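Local coordinates for neuraminidase (Bacteroides thetaiotaomicron, PDB 5MUL), which probably acts as a glycoside hydrolase of the rhamnosidase type, built on a beta-propeller scaffold and able to bind beta-D-glucuronic acid, at residues Val24-Gly29 with Trp75-Thr80; Gly61-Gly66 with Leu103-Asp108; Asn398-His403 with Gln418-Leu423. One frame throughout, in Å; residues are numbered along the deposited sequence.

Interaction 1 (Val24-Gly29 with Trp75-Thr80)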
loop_
_atom_site.group_PDB
_atom_site.type_symbol
_atom_site.label_atom_id
_atom_site.label_comp_id
_atom_site.label_asym_id
_atom_site.label_seq_id
_atom_site.Cartn_x
_atom_site.Cartn_y
_atom_site.Cartn_z
ATOM N N VAL A 24 -5.883 -14.889 -14.133
ATOM C CA VAL A 24 -6.728 -15.873 -13.472
ATOM C C VAL A 24 -8.014 -15.233 -13.007
ATOM O O VAL A 24 -8.007 -14.305 -12.201
ATOM C CB VAL A 24 -6.007 -16.523 -12.283
ATOM C CG1 VAL A 24 -6.902 -17.579 -11.644
ATOM C CG2 VAL A 24 -4.664 -17.116 -12.723
ATOM N N GLU A 25 -9.162 -15.713 -13.474
ATOM C CA GLU A 25 -10.442 -15.185 -13.062
ATOM C C GLU A 25 -10.744 -15.436 -11.600
ATOM O O GLU A 25 -10.413 -16.489 -11.079
ATOM C CB GLU A 25 -11.590 -15.815 -13.848
ATOM C CG GLU A 25 -11.642 -15.400 -15.295
ATOM C CD GLU A 25 -12.845 -15.970 -16.043
ATOM O OE1 GLU A 25 -13.690 -16.683 -15.451
ATOM O OE2 GLU A 25 -12.933 -15.655 -17.238
ATOM N N VAL A 26 -11.369 -14.438 -10.978
ATOM C CA VAL A 26 -11.930 -14.589 -9.651
ATOM C C VAL A 26 -13.457 -14.588 -9.744
ATOM O O VAL A 26 -14.062 -15.654 -9.797
ATOM C CB VAL A 26 -11.399 -13.505 -8.691
ATOM C CG1 VAL A 26 -11.931 -13.770 -7.299
ATOM C CG2 VAL A 26 -9.871 -13.477 -8.703
ATOM N N ALA A 27 -14.058 -13.413 -9.795
ATOM C CA ALA A 27 -15.494 -13.232 -9.950
ATOM C C ALA A 27 -15.741 -11.787 -10.283
ATOM O O ALA A 27 -14.836 -10.944 -10.163
ATOM C CB ALA A 27 -16.229 -13.609 -8.686
ATOM N N LYS A 28 -16.959 -11.456 -10.714
ATOM C CA LYS A 28 -17.282 -10.060 -10.985
ATOM C C LYS A 28 -17.547 -9.315 -9.688
ATOM O O LYS A 28 -18.118 -9.861 -8.737
ATOM C CB LYS A 28 -18.469 -9.915 -11.928
ATOM C CG LYS A 28 -18.218 -10.495 -13.303
ATOM C CD LYS A 28 -19.434 -10.279 -14.187
ATOM C CE LYS A 28 -19.180 -10.739 -15.611
ATOM N NZ LYS A 28 -20.117 -10.055 -16.553
ATOM N N GLY A 29 -17.093 -8.074 -9.644
ATOM C CA GLY A 29 -17.279 -7.218 -8.485
ATOM C C GLY A 29 -17.641 -5.821 -8.903
ATOM O O GLY A 29 -17.571 -5.483 -10.083
ATOM N N TRP A 75 -11.448 -20.853 -6.840
ATOM C CA TRP A 75 -11.673 -20.018 -5.664
ATOM C C TRP A 75 -12.839 -20.550 -4.854
ATOM O O TRP A 75 -13.892 -20.891 -5.407
ATOM C CB TRP A 75 -11.988 -18.583 -6.068
ATOM C CG TRP A 75 -10.827 -17.901 -6.730
ATOM C CD1 TRP A 75 -10.556 -17.878 -8.059
ATOM C CD2 TRP A 75 -9.772 -17.141 -6.093
ATOM N NE1 TRP A 75 -9.391 -17.178 -8.293
ATOM C CE2 TRP A 75 -8.899 -16.712 -7.099
ATOM C CE3 TRP A 75 -9.476 -16.811 -4.766
ATOM C CZ2 TRP A 75 -7.755 -15.950 -6.826
ATOM C CZ3 TRP A 75 -8.356 -16.056 -4.497
ATOM C CH2 TRP A 75 -7.516 -15.625 -5.522
ATOM N N THR A 76 -12.650 -20.577 -3.548
ATOM C CA THR A 76 -13.767 -20.706 -2.624
ATOM C C THR A 76 -14.151 -19.283 -2.236
ATOM O O THR A 76 -13.303 -18.524 -1.729
ATOM C CB THR A 76 -13.347 -21.452 -1.371
ATOM O OG1 THR A 76 -12.792 -22.739 -1.706
ATOM C CG2 THR A 76 -14.546 -21.625 -0.434
ATOM N N LEU A 77 -15.383 -18.903 -2.514
ATOM C CA LEU A 77 -15.859 -17.535 -2.318
ATOM C C LEU A 77 -16.986 -17.509 -1.298
ATOM O O LEU A 77 -17.966 -18.225 -1.445
ATOM C CB LEU A 77 -16.341 -16.931 -3.629
ATOM C CG LEU A 77 -15.294 -16.889 -4.753
ATOM C CD1 LEU A 77 -15.904 -16.513 -6.093
ATOM C CD2 LEU A 77 -14.139 -15.959 -4.403
ATOM N N HIS A 78 -16.840 -16.675 -0.276
ATOM C CA HIS A 78 -17.765 -16.611 0.846
ATOM C C HIS A 78 -18.298 -15.205 0.953
ATOM O O HIS A 78 -17.558 -14.279 1.311
ATOM C CB HIS A 78 -17.070 -17.007 2.143
ATOM C CG HIS A 78 -17.913 -16.796 3.359
ATOM N ND1 HIS A 78 -19.042 -17.543 3.619
ATOM C CD2 HIS A 78 -17.805 -15.906 4.375
ATOM C CE1 HIS A 78 -19.589 -17.126 4.749
ATOM N NE2 HIS A 78 -18.860 -16.135 5.229
ATOM N N ARG A 79 -19.591 -15.038 0.673
ATOM C CA ARG A 79 -20.281 -13.784 0.890
ATOM C C ARG A 79 -20.511 -13.652 2.391
ATOM O O ARG A 79 -21.096 -14.530 3.018
ATOM C CB ARG A 79 -21.607 -13.778 0.146
ATOM C CG ARG A 79 -22.269 -12.428 0.102
ATOM C CD ARG A 79 -23.659 -12.499 -0.535
ATOM N NE ARG A 79 -23.676 -11.968 -1.896
ATOM C CZ ARG A 79 -24.763 -11.898 -2.670
ATOM N NH1 ARG A 79 -25.949 -12.358 -2.239
ATOM N NH2 ARG A 79 -24.664 -11.368 -3.890
ATOM N N THR A 80 -20.005 -12.583 2.970
ATOM C CA THR A 80 -20.088 -12.382 4.414
ATOM C C THR A 80 -21.419 -11.721 4.747
ATOM O O THR A 80 -22.212 -11.394 3.867
ATOM C CB THR A 80 -18.938 -11.479 4.954
ATOM O OG1 THR A 80 -19.142 -10.142 4.551
ATOM C CG2 THR A 80 -17.558 -11.942 4.524
#
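Val-26 and Trp-75 bring the two backbones nearest, their CA atoms 6.7 Å apart; by Ala-27 and Leu-77 the CA spacing has grown to 8.8 Å, too wide for strand pairing, so side chains do the joining. Trp-75 carries most of it. Its CG stands anti to its own carbonyl carbon (chi1 -66°) and the indole plane is perpendicular to the plane through CA, CB and CG (chi2 90°), which lays one ring face under Val-26. Both methyls of that valine rest on this face: CG1 is centred over the five-membered ring, 4.1 Å from its centroid and 6° from the normal, a CH-pi contact, while CG2 sits nearer the rim, 3.7 Å from Trp-75 CE2. Val-24 comes in at the ring edge, near its plane, with CG1 4.2 Å from Trp-75 NE1. The carbonyl oxygen of Glu-25 approaches the same nitrogen obliquely, Glu-25 O lying 3.0 Å from Trp-75 NE1. In the propeller this is a junction between neighbouring sheets: strand 22-29 flanks the C-terminal strand 418-425, whereas Trp-75 leads into strand 76-80, an edge strand of the sheet that also holds strands 51-57 and 62-69. A beta bulge shapes the first side, Val-26 and Ala-27 both lying opposite Ile-420 and bonding to its backbone. Beyond the indole, Leu-77 bridges the widening gap with its two methyls, CD1 meeting Ala-27 CB at 3.9 Å and CD2 reaching Val-26 CG1 at 4.2 Å. Tyr-56 of strand 51-57 touches both Ala-27 and Leu-77.

Interaction 2 (Gly61-Gly66 with Leu103-Asp108)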
loop_
_atom_site.group_PDB
_atom_site.type_symbol
_atom_site.label_atom_id
_atom_site.label_comp_id
_atom_site.label_asym_id
_atom_site.label_seq_id
_atom_site.Cartn_x
_atom_site.Cartn_y
_atom_site.Cartn_z
ATOM N N GLY A 61 -23.180 -5.550 -3.458
ATOM C CA GLY A 61 -22.542 -4.730 -2.433
ATOM C C GLY A 61 -22.041 -5.489 -1.214
ATOM O O GLY A 61 -21.610 -4.864 -0.246
ATOM N N TYR A 62 -22.094 -6.820 -1.244
ATOM C CA TYR A 62 -21.662 -7.614 -0.097
ATOM C C TYR A 62 -20.165 -7.764 -0.127
ATOM O O TYR A 62 -19.582 -7.941 -1.196
ATOM C CB TYR A 62 -22.290 -9.000 -0.092
ATOM C CG TYR A 62 -23.748 -8.949 0.262
ATOM C CD1 TYR A 62 -24.705 -8.752 -0.730
ATOM C CD2 TYR A 62 -24.171 -9.052 1.584
ATOM C CE1 TYR A 62 -26.056 -8.686 -0.423
ATOM C CE2 TYR A 62 -25.521 -8.984 1.906
ATOM C CZ TYR A 62 -26.457 -8.797 0.894
ATOM O OH TYR A 62 -27.800 -8.731 1.189
ATOM N N LEU A 63 -19.570 -7.666 1.056
ATOM C CA LEU A 63 -18.152 -7.946 1.230
ATOM C C LEU A 63 -17.986 -9.452 1.053
ATOM O O LEU A 63 -18.612 -10.245 1.747
ATOM C CB LEU A 63 -17.707 -7.485 2.617
ATOM C CG LEU A 63 -16.208 -7.436 2.913
ATOM C CD1 LEU A 63 -15.944 -6.527 4.100
ATOM C CD2 LEU A 63 -15.665 -8.829 3.171
ATOM N N VAL A 64 -17.141 -9.841 0.096
ATOM C CA VAL A 64 -16.799 -11.236 -0.165
ATOM C C VAL A 64 -15.352 -11.497 0.228
ATOM O O VAL A 64 -14.474 -10.643 -0.020
ATOM C CB VAL A 64 -16.946 -11.545 -1.669
ATOM C CG1 VAL A 64 -16.489 -12.953 -1.998
ATOM C CG2 VAL A 64 -18.389 -11.336 -2.102
ATOM N N LEU A 65 -15.120 -12.621 0.890
ATOM C CA LEU A 65 -13.785 -13.133 1.189
ATOM C C LEU A 65 -13.603 -14.414 0.418
ATOM O O LEU A 65 -14.498 -15.265 0.423
ATOM C CB LEU A 65 -13.607 -13.384 2.677
ATOM C CG LEU A 65 -13.726 -12.160 3.572
ATOM C CD1 LEU A 65 -13.675 -12.538 5.042
ATOM C CD2 LEU A 65 -12.614 -11.174 3.252
ATOM N N GLY A 66 -12.442 -14.572 -0.218
ATOM C CA GLY A 66 -12.166 -15.758 -1.013
ATOM C C GLY A 66 -10.781 -16.267 -0.795
ATOM O O GLY A 66 -9.921 -15.556 -0.304
ATOM N N LEU A 103 -7.754 -14.866 9.734
ATOM C CA LEU A 103 -7.901 -13.721 8.837
ATOM C C LEU A 103 -8.457 -12.572 9.656
ATOM O O LEU A 103 -9.458 -12.724 10.347
ATOM C CB LEU A 103 -8.855 -14.075 7.691
ATOM C CG LEU A 103 -8.972 -13.082 6.562
ATOM C CD1 LEU A 103 -7.691 -12.912 5.761
ATOM C CD2 LEU A 103 -10.111 -13.576 5.673
ATOM N N HIS A 104 -7.806 -11.413 9.594
ATOM C CA HIS A 104 -8.256 -10.166 10.219
ATOM C C HIS A 104 -8.715 -9.269 9.089
ATOM O O HIS A 104 -8.045 -9.143 8.059
ATOM C CB HIS A 104 -7.070 -9.538 10.925
ATOM C CG HIS A 104 -6.652 -10.265 12.152
ATOM N ND1 HIS A 104 -5.956 -11.458 12.178
ATOM C CD2 HIS A 104 -6.793 -9.877 13.436
ATOM C CE1 HIS A 104 -5.720 -11.770 13.446
ATOM N NE2 HIS A 104 -6.215 -10.827 14.221
ATOM N N VAL A 105 -9.872 -8.634 9.260
ATOM C CA VAL A 105 -10.530 -7.877 8.215
ATOM C C VAL A 105 -11.009 -6.556 8.783
ATOM O O VAL A 105 -11.616 -6.512 9.865
ATOM C CB VAL A 105 -11.740 -8.657 7.628
ATOM C CG1 VAL A 105 -12.431 -7.853 6.546
ATOM C CG2 VAL A 105 -11.295 -10.007 7.101
ATOM N N SER A 106 -10.740 -5.463 8.070
ATOM C CA SER A 106 -11.273 -4.163 8.425
ATOM C C SER A 106 -11.742 -3.475 7.167
ATOM O O SER A 106 -11.150 -3.587 6.119
ATOM C CB SER A 106 -10.213 -3.316 9.142
ATOM O OG SER A 106 -10.746 -2.069 9.545
ATOM N N PHE A 107 -12.847 -2.756 7.268
ATOM C CA PHE A 107 -13.410 -2.060 6.128
ATOM C C PHE A 107 -13.933 -0.699 6.544
ATOM O O PHE A 107 -14.327 -0.498 7.682
ATOM C CB PHE A 107 -14.505 -2.895 5.406
ATOM C CG PHE A 107 -15.608 -3.397 6.297
ATOM C CD1 PHE A 107 -15.489 -4.617 6.956
ATOM C CD2 PHE A 107 -16.782 -2.657 6.455
ATOM C CE1 PHE A 107 -16.526 -5.104 7.765
ATOM C CE2 PHE A 107 -17.814 -3.139 7.264
ATOM C CZ PHE A 107 -17.678 -4.361 7.904
ATOM N N ASP A 108 -13.900 0.215 5.596
ATOM C CA ASP A 108 -14.239 1.627 5.794
ATOM C C ASP A 108 -15.301 1.917 4.752
ATOM O O ASP A 108 -15.027 1.899 3.538
ATOM C CB ASP A 108 -12.943 2.449 5.602
ATOM C CG ASP A 108 -13.146 3.922 5.377
ATOM O OD1 ASP A 108 -14.263 4.456 5.593
ATOM O OD2 ASP A 108 -12.150 4.555 4.934
#
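Leu-65 pushes its CD1 methyl into the hollow between Leu-103 and Val-105. It meets Leu-103 tip to tip, Leu-65 CD1 lying 3.8 Å from Leu-103 CD2, and slides past Val-105 in the opposite direction, with Leu-65 CD1 4.0 Å from Val-105 CG2. The branched valine is itself the bump between two leucines: its CG2 faces Leu-65, and its CG1 is turned to Leu-63, at the longer distance of 4.5 Å from Leu-63 CD1. Strands 62-66 and 103-108 run nearly antiparallel, at 153°, but their axes stay 10.6 Å apart, and no hydrogen bond crosses between them. This is face-to-face packing of two successive sheets of the beta-propeller, with the odd-numbered residues of both strands turned inward and interleaved. Leu-103 and Val-105 also rest on Ile-95 of their own sheet, and Tyr-53 of the facing sheet touches Leu-103. At the far end, Phe-107 has its CG between the backbone N and the carbonyl carbon (chi1 53°), a setting that brings the ring to Leu-63. There Leu-63 CD1 approaches obliquely, 3.5 Å from Phe-107 CD1; this leucine is modelled in two conformers, so both of its distances, measured in one, are not firm. Tyr-82 meets the same phenylalanine ring, with the planes at about 45°. The opposite end of the row lies nearer the sugar site: the side chain of Leu-103 is about 10 Å from that of the glucuronate-binding Glu-389.

Interaction 3 (Asn398-His403 with Gln418-Leu423)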
loop_
_atom_site.group_PDB
_atom_site.type_symbol
_atom_site.label_atom_id
_atom_site.label_comp_id
_atom_site.label_asym_id
_atom_site.label_seq_id
_atom_site.Cartn_x
_atom_site.Cartn_y
_atom_site.Cartn_z
ATOM N N ASN A 398 1.974 -11.133 -8.033
ATOM C CA ASN A 398 0.565 -11.285 -8.389
ATOM C C ASN A 398 -0.150 -9.972 -8.167
ATOM O O ASN A 398 -0.046 -9.392 -7.064
ATOM C CB ASN A 398 -0.118 -12.376 -7.551
ATOM C CG ASN A 398 0.209 -13.795 -7.975
ATOM O OD1 ASN A 398 1.161 -14.090 -8.764
ATOM N ND2 ASN A 398 -0.564 -14.694 -7.418
ATOM N N LEU A 399 -0.901 -9.523 -9.148
ATOM C CA LEU A 399 -1.598 -8.239 -9.141
ATOM C C LEU A 399 -3.086 -8.453 -9.139
ATOM O O LEU A 399 -3.602 -9.347 -9.811
ATOM C CB LEU A 399 -1.248 -7.425 -10.403
ATOM C CG LEU A 399 0.230 -7.128 -10.660
ATOM C CD1 LEU A 399 0.483 -6.532 -12.037
ATOM C CD2 LEU A 399 0.808 -6.228 -9.598
ATOM N N PHE A 400 -3.811 -7.625 -8.398
ATOM C CA PHE A 400 -5.254 -7.557 -8.465
ATOM C C PHE A 400 -5.588 -6.682 -9.659
ATOM O O PHE A 400 -5.222 -5.503 -9.651
ATOM C CB PHE A 400 -5.760 -6.933 -7.159
ATOM C CG PHE A 400 -7.262 -6.884 -7.002
ATOM C CD1 PHE A 400 -8.057 -6.022 -7.751
ATOM C CD2 PHE A 400 -7.883 -7.664 -6.036
ATOM C CE1 PHE A 400 -9.439 -5.963 -7.555
ATOM C CE2 PHE A 400 -9.267 -7.589 -5.829
ATOM C CZ PHE A 400 -10.037 -6.733 -6.586
ATOM N N VAL A 401 -6.251 -7.227 -10.677
ATOM C CA VAL A 401 -6.571 -6.524 -11.917
ATOM C C VAL A 401 -8.066 -6.533 -12.168
ATOM O O VAL A 401 -8.720 -7.579 -12.128
ATOM C CB VAL A 401 -5.838 -7.148 -13.113
ATOM C CG1 VAL A 401 -6.254 -6.495 -14.427
ATOM C CG2 VAL A 401 -4.339 -7.056 -12.919
ATOM N N GLN A 402 -8.612 -5.358 -12.438
ATOM C CA GLN A 402 -10.006 -5.228 -12.756
ATOM C C GLN A 402 -10.199 -3.943 -13.542
ATOM O O GLN A 402 -9.655 -2.907 -13.155
ATOM C CB GLN A 402 -10.830 -5.216 -11.457
ATOM C CG GLN A 402 -12.347 -5.126 -11.644
ATOM C CD GLN A 402 -13.093 -4.781 -10.363
ATOM O OE1 GLN A 402 -12.553 -4.172 -9.448
ATOM N NE2 GLN A 402 -14.350 -5.225 -10.286
ATOM N N HIS A 403 -10.971 -4.014 -14.625
ATOM C CA HIS A 403 -11.402 -2.810 -15.334
ATOM C C HIS A 403 -12.256 -1.961 -14.382
ATOM O O HIS A 403 -13.235 -2.435 -13.802
ATOM C CB HIS A 403 -12.172 -3.154 -16.606
ATOM C CG HIS A 403 -12.473 -1.960 -17.458
ATOM N ND1 HIS A 403 -13.488 -1.069 -17.169
ATOM C CD2 HIS A 403 -11.887 -1.508 -18.591
ATOM C CE1 HIS A 403 -13.512 -0.121 -18.094
ATOM N NE2 HIS A 403 -12.546 -0.362 -18.962
ATOM N N GLN A 418 -17.609 -5.831 -13.189
ATOM C CA GLN A 418 -16.435 -6.189 -14.000
ATOM C C GLN A 418 -15.659 -7.331 -13.340
ATOM O O GLN A 418 -15.482 -7.328 -12.136
ATOM C CB GLN A 418 -15.512 -4.969 -14.164
ATOM C CG GLN A 418 -16.161 -3.774 -14.866
ATOM C CD GLN A 418 -16.459 -4.026 -16.338
ATOM O OE1 GLN A 418 -15.614 -4.500 -17.095
ATOM N NE2 GLN A 418 -17.681 -3.693 -16.751
ATOM N N MET A 419 -15.205 -8.284 -14.144
ATOM C CA MET A 419 -14.423 -9.430 -13.656
ATOM C C MET A 419 -13.157 -8.959 -12.956
ATOM O O MET A 419 -12.421 -8.100 -13.464
ATOM C CB MET A 419 -14.023 -10.350 -14.805
ATOM C CG MET A 419 -13.259 -11.611 -14.432
ATOM S SD MET A 419 -14.147 -12.679 -13.313
ATOM C CE MET A 419 -15.412 -13.325 -14.407
ATOM N N ILE A 420 -12.953 -9.490 -11.763
ATOM C CA ILE A 420 -11.699 -9.372 -11.051
ATOM C C ILE A 420 -10.811 -10.538 -11.462
ATOM O O ILE A 420 -11.281 -11.672 -11.525
ATOM C CB ILE A 420 -11.957 -9.413 -9.538
ATOM C CG1 ILE A 420 -12.796 -8.175 -9.143
ATOM C CG2 ILE A 420 -10.645 -9.488 -8.770
ATOM C CD1 ILE A 420 -13.447 -8.294 -7.779
ATOM N N TYR A 421 -9.530 -10.242 -11.718
ATOM C CA TYR A 421 -8.524 -11.242 -12.014
ATOM C C TYR A 421 -7.328 -11.125 -11.091
ATOM O O TYR A 421 -7.040 -10.020 -10.576
ATOM C CB TYR A 421 -7.960 -11.069 -13.429
ATOM C CG TYR A 421 -8.940 -11.051 -14.560
ATOM C CD1 TYR A 421 -9.528 -9.853 -14.990
ATOM C CD2 TYR A 421 -9.265 -12.236 -15.221
ATOM C CE1 TYR A 421 -10.403 -9.833 -16.070
ATOM C CE2 TYR A 421 -10.135 -12.222 -16.293
ATOM C CZ TYR A 421 -10.705 -11.031 -16.689
ATOM O OH TYR A 421 -11.596 -11.015 -17.766
ATOM N N VAL A 422 -6.596 -12.214 -10.909
ATOM C CA VAL A 422 -5.234 -12.149 -10.391
ATOM C C VAL A 422 -4.307 -12.315 -11.572
ATOM O O VAL A 422 -4.350 -13.354 -12.256
ATOM C CB VAL A 422 -4.968 -13.181 -9.297
ATOM C CG1 VAL A 422 -3.500 -13.188 -8.859
ATOM C CG2 VAL A 422 -5.892 -12.935 -8.128
ATOM N N LEU A 423 -3.488 -11.314 -11.861
ATOM C CA LEU A 423 -2.487 -11.421 -12.915
ATOM C C LEU A 423 -1.197 -11.934 -12.310
ATOM O O LEU A 423 -0.598 -11.272 -11.434
ATOM C CB LEU A 423 -2.317 -10.066 -13.616
ATOM C CG LEU A 423 -1.532 -10.077 -14.943
ATOM C CD1 LEU A 423 -1.759 -8.757 -15.680
ATOM C CD2 LEU A 423 -0.052 -10.342 -14.779
HETATM O O HOH W 1 -12.117 -6.395 -15.523
#
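Met-419 O and His-403 N, too far apart to bond directly, share a water that accepts from His-403 N at 2.8 Å and donates to Met-419 O at 2.7 Å. Further along, the antiparallel strands pair directly. Val-401 and Tyr-421 form a hydrogen-bonded pair, with Tyr-421 N 2.8 Å from Val-401 O and the return bond from Val-401 N to Tyr-421 O almost straight (175°); Leu-399 and Leu-423 form the next. Strand 418-423 is the middle strand of the sheet that closes the propeller ring: N-terminal strand 22-29 lies along its other edge, the closure often called molecular velcro. Gln-402, its CG anti to the backbone N (chi1 -178°) and its chain extended, reaches over to Gln-418, where NE2 donates to Gln-418 O at 3.0 Å from above the carbonyl plane. The same amide lies against Ile-420, NE2 being 3.5 Å from Ile-420 CG1. An alanine here removes the amide, and is likely to leave Gln-418 O without this donor's grip and Ile-420 CG1 with less packing against it. Ile-420 also sets CG2 over one face of the Phe-400 ring, a CH-pi contact with CG2 3.6 Å from Phe-400 CZ. On the other face of the sheet, Val-401 CG2 packs on Leu-423 CB at 3.7 Å. Regular backbone bonding thus gives way, toward 402-403 and 418-419, to a side-chain amide and a water.

How the interactions relate
Interactions 1 and 3 share the ring-closing sheet: strand 22-29 bonds through its backbone to strand 418-425, Val-26 N to Ile-420 O among the links. Interactions 1 and 2 share the next sheet, where strands 76-80 and 62-69 are neighbours, joined for instance by His-78 N and Leu-65 O. Interactions 2 and 3 do not touch, their nearest atoms being about 8 Å apart. Chemistry follows place. Interaction 3, partly buried, is pairing within a sheet and rests on hydrogen bonds; the other two lie between sheets. Of these, interaction 2 is wholly buried and aliphatic apart from one phenylalanine, while interaction 1, at the surface, relies on an indole face.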